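Papillomavirus transcription factor E2 (Human papillomavirus type 18, PDB 1QQH) activates viral transcription through its N-terminal domain and, as papillomavirus E2 proteins do, takes part in viral genome replication. Local coordinates at the interface of chains A and B. Coordinates in Å, arbitrary orientation; residue numbers count along the deposited sequence, not the author numbering. Chains: chain A/B, Papillomavirus transcription factor E2.

Contact 1: the interface of chains A and B. Residues chain A 14, 17-18, 23, 27, 32; chain B 27, 29.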
ATOM      1  N   LEU A  14       2.651  -6.632  -5.676  1.00 38.57           N
ATOM      2  CA  LEU A  14       1.985  -6.332  -4.416  1.00 38.36           C
ATOM      3  C   LEU A  14       1.074  -7.485  -3.979  1.00 38.71           C
ATOM      4  O   LEU A  14       0.910  -7.731  -2.786  1.00 36.88           O
ATOM      5  CB  LEU A  14       1.184  -5.026  -4.530  1.00 37.88           C
ATOM      6  CG  LEU A  14       1.994  -3.723  -4.607  1.00 37.14           C
ATOM      7  CD1 LEU A  14       1.075  -2.566  -4.934  1.00 36.62           C
ATOM      8  CD2 LEU A  14       2.713  -3.476  -3.295  1.00 34.88           C
ATOM      9  N   LEU A  17       3.508  -9.845  -2.526  1.00 42.79           N
ATOM     10  CA  LEU A  17       4.024  -9.282  -1.288  1.00 41.27           C
ATOM     11  C   LEU A  17       2.974  -9.414  -0.189  1.00 41.60           C
ATOM     12  O   LEU A  17       3.295  -9.708   0.962  1.00 39.77           O
ATOM     13  CB  LEU A  17       4.385  -7.804  -1.498  1.00 40.16           C
ATOM     14  CG  LEU A  17       5.031  -7.083  -0.308  1.00 40.57           C
ATOM     15  CD1 LEU A  17       6.377  -7.735   0.021  1.00 40.04           C
ATOM     16  CD2 LEU A  17       5.222  -5.598  -0.630  1.00 39.61           C
ATOM     17  N   ALA A  18       1.714  -9.204  -0.558  1.00 43.39           N
ATOM     18  CA  ALA A  18       0.609  -9.280   0.393  1.00 44.96           C
ATOM     19  C   ALA A  18       0.450 -10.670   1.010  1.00 46.17           C
ATOM     20  O   ALA A  18      -0.114 -10.820   2.098  1.00 46.29           O
ATOM     21  CB  ALA A  18      -0.682  -8.860  -0.288  1.00 44.99           C
ATOM     22  N   LYS A  23       4.056  -9.265   4.824  1.00 46.16           N
ATOM     23  CA  LYS A  23       2.769  -8.564   4.807  1.00 47.95           C
ATOM     24  C   LYS A  23       2.405  -7.906   6.150  1.00 47.30           C
ATOM     25  O   LYS A  23       1.627  -6.958   6.194  1.00 47.92           O
ATOM     26  CB  LYS A  23       1.650  -9.521   4.380  1.00 49.58           C
ATOM     27  CG  LYS A  23       1.462 -10.737   5.284  1.00 52.76           C
ATOM     28  CD  LYS A  23       0.407 -11.687   4.711  1.00 54.16           C
ATOM     29  CE  LYS A  23       0.263 -12.957   5.545  1.00 55.87           C
ATOM     30  NZ  LYS A  23       1.508 -13.783   5.563  1.00 56.65           N
ATOM     31  N   TRP A  27       3.863  -0.884   5.776  1.00 35.12           N
ATOM     32  CA  TRP A  27       4.073  -0.534   4.388  1.00 33.71           C
ATOM     33  C   TRP A  27       3.294   0.743   4.140  1.00 34.21           C
ATOM     34  O   TRP A  27       2.064   0.762   4.246  1.00 33.98           O
ATOM     35  CB  TRP A  27       3.564  -1.629   3.457  1.00 32.83           C
ATOM     36  CG  TRP A  27       4.337  -2.886   3.561  1.00 34.41           C
ATOM     37  CD1 TRP A  27       4.065  -3.952   4.368  1.00 35.87           C
ATOM     38  CD2 TRP A  27       5.557  -3.201   2.875  1.00 34.63           C
ATOM     39  NE1 TRP A  27       5.039  -4.913   4.228  1.00 35.86           N
ATOM     40  CE2 TRP A  27       5.967  -4.478   3.319  1.00 34.84           C
ATOM     41  CE3 TRP A  27       6.344  -2.528   1.933  1.00 34.60           C
ATOM     42  CZ2 TRP A  27       7.128  -5.096   2.854  1.00 34.82           C
ATOM     43  CZ3 TRP A  27       7.504  -3.145   1.469  1.00 35.83           C
ATOM     44  CH2 TRP A  27       7.883  -4.419   1.934  1.00 34.66           C
ATOM     45  N   THR A  32       4.955   1.510  -1.584  1.00 32.44           N
ATOM     46  CA  THR A  32       4.342   0.722  -2.642  1.00 32.95           C
ATOM     47  C   THR A  32       4.004   1.457  -3.927  1.00 33.37           C
ATOM     48  O   THR A  32       3.395   0.870  -4.819  1.00 33.11           O
ATOM     49  CB  THR A  32       3.043   0.054  -2.131  1.00 34.01           C
ATOM     50  OG1 THR A  32       2.117   1.065  -1.712  1.00 34.98           O
ATOM     51  CG2 THR A  32       3.336  -0.857  -0.949  1.00 33.37           C
TER
ATOM     52  N   TRP B  27      -1.721   2.205   6.422  1.00 35.12           N
ATOM     53  CA  TRP B  27      -2.373   1.582   5.291  1.00 33.71           C
ATOM     54  C   TRP B  27      -1.676   0.254   5.066  1.00 34.21           C
ATOM     55  O   TRP B  27      -0.483   0.213   4.753  1.00 33.98           O
ATOM     56  CB  TRP B  27      -2.248   2.441   4.037  1.00 32.83           C
ATOM     57  CG  TRP B  27      -2.986   3.719   4.132  1.00 34.41           C
ATOM     58  CD1 TRP B  27      -2.497   4.919   4.560  1.00 35.87           C
ATOM     59  CD2 TRP B  27      -4.376   3.929   3.848  1.00 34.63           C
ATOM     60  NE1 TRP B  27      -3.495   5.865   4.560  1.00 35.86           N
ATOM     61  CE2 TRP B  27      -4.659   5.285   4.128  1.00 34.84           C
ATOM     62  CE3 TRP B  27      -5.409   3.104   3.387  1.00 34.60           C
ATOM     63  CZ2 TRP B  27      -5.931   5.835   3.964  1.00 34.82           C
ATOM     64  CZ3 TRP B  27      -6.680   3.653   3.224  1.00 35.83           C
ATOM     65  CH2 TRP B  27      -6.926   5.009   3.514  1.00 34.66           C
ATOM     66  N   LEU B  29      -1.268  -3.582   3.176  1.00 32.82           N
ATOM     67  CA  LEU B  29      -1.308  -4.032   1.795  1.00 33.22           C
ATOM     68  C   LEU B  29      -2.745  -4.426   1.489  1.00 34.64           C
ATOM     69  O   LEU B  29      -3.254  -4.173   0.402  1.00 35.66           O
ATOM     70  CB  LEU B  29      -0.369  -5.223   1.613  1.00 32.30           C
ATOM     71  CG  LEU B  29       1.091  -4.821   1.822  1.00 33.01           C
ATOM     72  CD1 LEU B  29       1.995  -6.045   1.917  1.00 31.84           C
ATOM     73  CD2 LEU B  29       1.502  -3.920   0.662  1.00 31.81           C
TER
HETATM   74  O   HOH W   1       1.282  -1.196   6.546  1.00 30.01           O
HETATM   75  O   HOH W   2       0.956   2.576   6.195  1.00 30.01           O
HETATM   76  O   HOH W   3       0.287  -4.687   5.537  1.00 45.91           O
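With CG anti to its carbonyl carbon (chi1 -66°) and an extended second torsion of 169°, B:Leu29 sends its isobutyl group out of a loop of chain B into a pocket of chain A. A:Trp27 has the same first torsion, CG beside its backbone N, and turns a face of its indole to the intruding leucine. The CD1 methyl of B:Leu29 comes over this face at the pyrrole end, 3.8 Å from CD1 of A:Trp27, the two side chains crossing obliquely. That methyl also packs on the CA of A:Ala18, near the end of helix 3-19, and on the CA of A:Lys23. A:Leu17, whose CG is anti to the backbone N, crosses the leucine at about a right angle; within chain A its CD2 shares the same indole face, 3.8 Å above the plane and toward the rim, and so braces the ring. The other methyl of B:Leu29, CD2, is 3.9 Å from CG2 of A:Thr32 and looks toward CD2 of A:Leu14. The apolar plug thus touches helix and loop together, and B:Leu29 buries 127 Å² against chain A, far more than any other residue of this patch.

Water closes the polar margin. Water 3 joins the backbone N of B:Leu29 to the carbonyl O of A:Lys23, 2.7 Å from that oxygen. At the two-fold axis, waters 1 and 2 each take the N-H of one Trp27 and reach both Trp27 carbonyls. These waters probably ease a direct clash of two acceptors, the carbonyl O of A:Trp27 lying 2.7 Å from the carbonyl O of B:Trp27.

Contact 2: the interface of chains A and B. Residues chain A 7-8, 10-11, 15, 34; chain B 4, 7-8, 10-11, 34.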
ATOM      1  N   ALA A   7       1.889  -0.458 -14.174  1.00 81.44           N
ATOM      2  CA  ALA A   7       0.915  -0.568 -13.090  1.00 78.88           C
ATOM      3  C   ALA A   7       0.517  -2.022 -12.842  1.00 76.78           C
ATOM      4  O   ALA A   7       0.268  -2.422 -11.705  1.00 76.03           O
ATOM      5  CB  ALA A   7      -0.324   0.262 -13.415  1.00 78.63           C
ATOM      6  N   ILE A   8       0.470  -2.806 -13.916  1.00 74.56           N
ATOM      7  CA  ILE A   8       0.090  -4.214 -13.838  1.00 72.29           C
ATOM      8  C   ILE A   8       1.153  -5.059 -13.136  1.00 70.09           C
ATOM      9  O   ILE A   8       0.837  -5.914 -12.303  1.00 69.84           O
ATOM     10  CB  ILE A   8      -0.144  -4.803 -15.247  1.00 73.19           C
ATOM     11  CG1 ILE A   8      -0.978  -3.834 -16.092  1.00 74.06           C
ATOM     12  CG2 ILE A   8      -0.852  -6.146 -15.139  1.00 73.27           C
ATOM     13  CD1 ILE A   8      -2.366  -3.548 -15.539  1.00 74.80           C
ATOM     14  N   LEU A  10       3.467  -3.984 -11.054  1.00 57.28           N
ATOM     15  CA  LEU A  10       3.484  -3.551  -9.667  1.00 54.00           C
ATOM     16  C   LEU A  10       2.355  -4.212  -8.882  1.00 52.77           C
ATOM     17  O   LEU A  10       2.555  -4.697  -7.769  1.00 51.77           O
ATOM     18  CB  LEU A  10       3.351  -2.027  -9.601  1.00 51.35           C
ATOM     19  CG  LEU A  10       3.253  -1.404  -8.211  1.00 50.22           C
ATOM     20  CD1 LEU A  10       4.451  -1.812  -7.385  1.00 48.04           C
ATOM     21  CD2 LEU A  10       3.163   0.112  -8.329  1.00 49.32           C
ATOM     22  N   GLN A  11       1.165  -4.236  -9.472  1.00 52.50           N
ATOM     23  CA  GLN A  11       0.014  -4.834  -8.814  1.00 52.22           C
ATOM     24  C   GLN A  11       0.242  -6.308  -8.498  1.00 51.57           C
ATOM     25  O   GLN A  11      -0.052  -6.767  -7.395  1.00 50.53           O
ATOM     26  CB  GLN A  11      -1.224  -4.694  -9.684  1.00 54.06           C
ATOM     27  CG  GLN A  11      -2.484  -4.611  -8.867  1.00 56.47           C
ATOM     28  CD  GLN A  11      -2.552  -3.317  -8.089  1.00 57.07           C
ATOM     29  OE1 GLN A  11      -2.632  -2.235  -8.676  1.00 58.30           O
ATOM     30  NE2 GLN A  11      -2.512  -3.416  -6.762  1.00 56.80           N
ATOM     31  N   GLN A  15       0.478  -8.189  -4.938  1.00 40.04           N
ATOM     32  CA  GLN A  15      -0.372  -9.329  -4.597  1.00 42.59           C
ATOM     33  C   GLN A  15       0.518 -10.388  -3.950  1.00 42.15           C
ATOM     34  O   GLN A  15       0.150 -10.991  -2.944  1.00 42.45           O
ATOM     35  CB  GLN A  15      -1.054  -9.900  -5.846  1.00 43.46           C
ATOM     36  CG  GLN A  15      -2.538  -9.551  -5.948  1.00 48.15           C
ATOM     37  CD  GLN A  15      -2.922  -8.972  -7.305  1.00 50.39           C
ATOM     38  OE1 GLN A  15      -2.703  -9.597  -8.352  1.00 51.96           O
ATOM     39  NE2 GLN A  15      -3.506  -7.773  -7.293  1.00 49.85           N
ATOM     40  N   GLU A  34       4.392   3.510  -7.648  1.00 37.50           N
ATOM     41  CA  GLU A  34       5.052   3.247  -8.922  1.00 39.80           C
ATOM     42  C   GLU A  34       6.408   3.923  -9.048  1.00 38.45           C
ATOM     43  O   GLU A  34       7.368   3.309  -9.515  1.00 37.78           O
ATOM     44  CB  GLU A  34       4.163   3.700 -10.085  1.00 43.24           C
ATOM     45  CG  GLU A  34       3.063   2.718 -10.465  1.00 50.92           C
ATOM     46  CD  GLU A  34       2.066   3.296 -11.475  1.00 55.46           C
ATOM     47  OE1 GLU A  34       1.208   2.528 -11.973  1.00 57.60           O
ATOM     48  OE2 GLU A  34       2.134   4.514 -11.766  1.00 57.01           O
TER
ATOM     49  N   ALA B   4      -7.141  -5.505 -16.463  1.00 96.47           N
ATOM     50  CA  ALA B   4      -5.959  -4.716 -16.786  1.00 95.18           C
ATOM     51  C   ALA B   4      -6.264  -3.243 -16.535  1.00 94.38           C
ATOM     52  O   ALA B   4      -5.402  -2.483 -16.092  1.00 94.52           O
ATOM     53  CB  ALA B   4      -5.570  -4.932 -18.240  1.00 95.08           C
ATOM     54  N   ALA B   7      -6.570  -2.428 -12.474  1.00 81.44           N
ATOM     55  CA  ALA B   7      -5.292  -2.131 -11.830  1.00 78.88           C
ATOM     56  C   ALA B   7      -4.888  -0.673 -12.039  1.00 76.78           C
ATOM     57  O   ALA B   7      -4.285  -0.054 -11.161  1.00 76.03           O
ATOM     58  CB  ALA B   7      -4.206  -3.055 -12.374  1.00 78.63           C
ATOM     59  N   ILE B   8      -5.234  -0.131 -13.203  1.00 74.56           N
ATOM     60  CA  ILE B   8      -4.901   1.247 -13.552  1.00 72.29           C
ATOM     61  C   ILE B   8      -5.696   2.258 -12.726  1.00 70.09           C
ATOM     62  O   ILE B   8      -5.149   3.255 -12.244  1.00 69.84           O
ATOM     63  CB  ILE B   8      -5.178   1.521 -15.048  1.00 73.19           C
ATOM     64  CG1 ILE B   8      -4.642   0.368 -15.904  1.00 74.06           C
ATOM     65  CG2 ILE B   8      -4.525   2.831 -15.466  1.00 73.27           C
ATOM     66  CD1 ILE B   8      -3.140   0.153 -15.804  1.00 74.80           C
ATOM     67  N   LEU B  10      -7.132   1.724  -9.810  1.00 57.28           N
ATOM     68  CA  LEU B  10      -6.665   1.589  -8.441  1.00 54.00           C
ATOM     69  C   LEU B  10      -5.362   2.357  -8.238  1.00 52.77           C
ATOM     70  O   LEU B  10      -5.193   3.070  -7.249  1.00 51.77           O
ATOM     71  CB  LEU B  10      -6.462   0.109  -8.108  1.00 51.35           C
ATOM     72  CG  LEU B  10      -5.878  -0.215  -6.736  1.00 50.22           C
ATOM     73  CD1 LEU B  10      -6.742   0.399  -5.658  1.00 48.04           C
ATOM     74  CD2 LEU B  10      -5.778  -1.724  -6.560  1.00 49.32           C
ATOM     75  N   GLN B  11      -4.443   2.215  -9.186  1.00 52.50           N
ATOM     76  CA  GLN B  11      -3.159   2.894  -9.094  1.00 52.22           C
ATOM     77  C   GLN B  11      -3.322   4.409  -9.033  1.00 51.57           C
ATOM     78  O   GLN B  11      -2.690   5.076  -8.215  1.00 50.53           O
ATOM     79  CB  GLN B  11      -2.283   2.532 -10.281  1.00 54.06           C
ATOM     80  CG  GLN B  11      -0.819   2.574  -9.938  1.00 56.47           C
ATOM     81  CD  GLN B  11      -0.446   1.468  -8.977  1.00 57.07           C
ATOM     82  OE1 GLN B  11      -0.529   0.286  -9.318  1.00 58.30           O
ATOM     83  NE2 GLN B  11      -0.040   1.842  -7.766  1.00 56.80           N
ATOM     84  N   GLU B  34      -6.581  -4.860  -4.814  1.00 37.50           N
ATOM     85  CA  GLU B  34      -7.641  -4.844  -5.816  1.00 39.80           C
ATOM     86  C   GLU B  34      -8.934  -5.481  -5.334  1.00 38.45           C
ATOM     87  O   GLU B  34     -10.017  -4.943  -5.568  1.00 37.78           O
ATOM     88  CB  GLU B  34      -7.180  -5.560  -7.090  1.00 43.24           C
ATOM     89  CG  GLU B  34      -6.309  -4.720  -8.013  1.00 50.92           C
ATOM     90  CD  GLU B  34      -5.690  -5.531  -9.157  1.00 55.46           C
ATOM     91  OE1 GLU B  34      -5.079  -4.914 -10.062  1.00 57.60           O
ATOM     92  OE2 GLU B  34      -5.808  -6.780  -9.148  1.00 57.01           O
TER
HETATM   93  O   HOH W   4      -3.988  -5.967  -5.283  1.00 63.26           O
HETATM   94  O   HOH W   5       1.754   4.589  -7.435  1.00 63.26           O
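Two copies of helix 3-19 pack about the two-fold axis, with the Ile8 side chains meeting near its centre. The CD1 methyls of A:Ile8 and B:Ile8 are 3.8 Å apart, tip against tip, and each also lies against the CB of the partner's Ala7, at 3.7 Å between A:Ile8 CD1 and B:Ala7 CB. The A:Ile8 methyl sits over the helix backbone of chain B, touching the carbonyl O and CA of B:Ala4 beside B:Ala7 CB; the small alanines probably allow the helices to approach closely.

Farther along the helices, A:Gln11 and B:Gln11 slide past each other in opposite directions, their amide planes 18° apart. The two OE1 oxygens lie 3.3 Å from one another, a pairing of acceptors that offers no bond. Each amide instead packs across the CD2 methyl of the partner's Leu10, 3.7 Å from A:Gln11 NE2 to B:Leu10 CD2, the side chains crossing at about a right angle. In Gln11, CG is anti to the backbone N (chi1 -150°) and points at the carboxylate of the opposite Glu34; the bend at chi2 (68°) then turns the amide away, alongside the partner's Gln11 and Leu10. B:Glu34, extended beyond CG, comes tip to tip with A:Gln11.

Outside this layer, NE2 of A:Gln15 makes a weak, bent hydrogen bond of 3.1 Å to carboxylate OE2 of B:Glu34. Water 4, 2.7 Å from the same NE2 of A:Gln15, links it to the backbone N of B:Glu34, at the start of helix 34-37; NE2 of A:Gln11 is a longer, bent neighbour of this water. Water 5 likewise lies on the backbone N of A:Glu34, with B:Gln11 NE2 equally long and bent. Together these contacts hold helix 3-19 of the two fragments side by side, a pairing that may serve E2 self-association, although the crystal alone does not prove it.

Contacts 1 and 2 lie along one two-fold interface, the centres of their C-alpha atoms about 12 Å apart. Helix 3-19 of chain A serves both: its earlier turns enter contact 2, while A:Leu14, A:Leu17 and A:Ala18 line contact 1, with A:Gln15 of contact 2 falling between them. The segment that follows the helix is shared as well, A:Thr32 belonging to contact 1 and A:Glu34, with its twin B:Glu34, to contact 2. Helix-to-helix packing is thus continued by reciprocal insertion of a loop leucine. If the dimer forms outside the crystal, this continuity could help to set the relative orientation of the two activation domains.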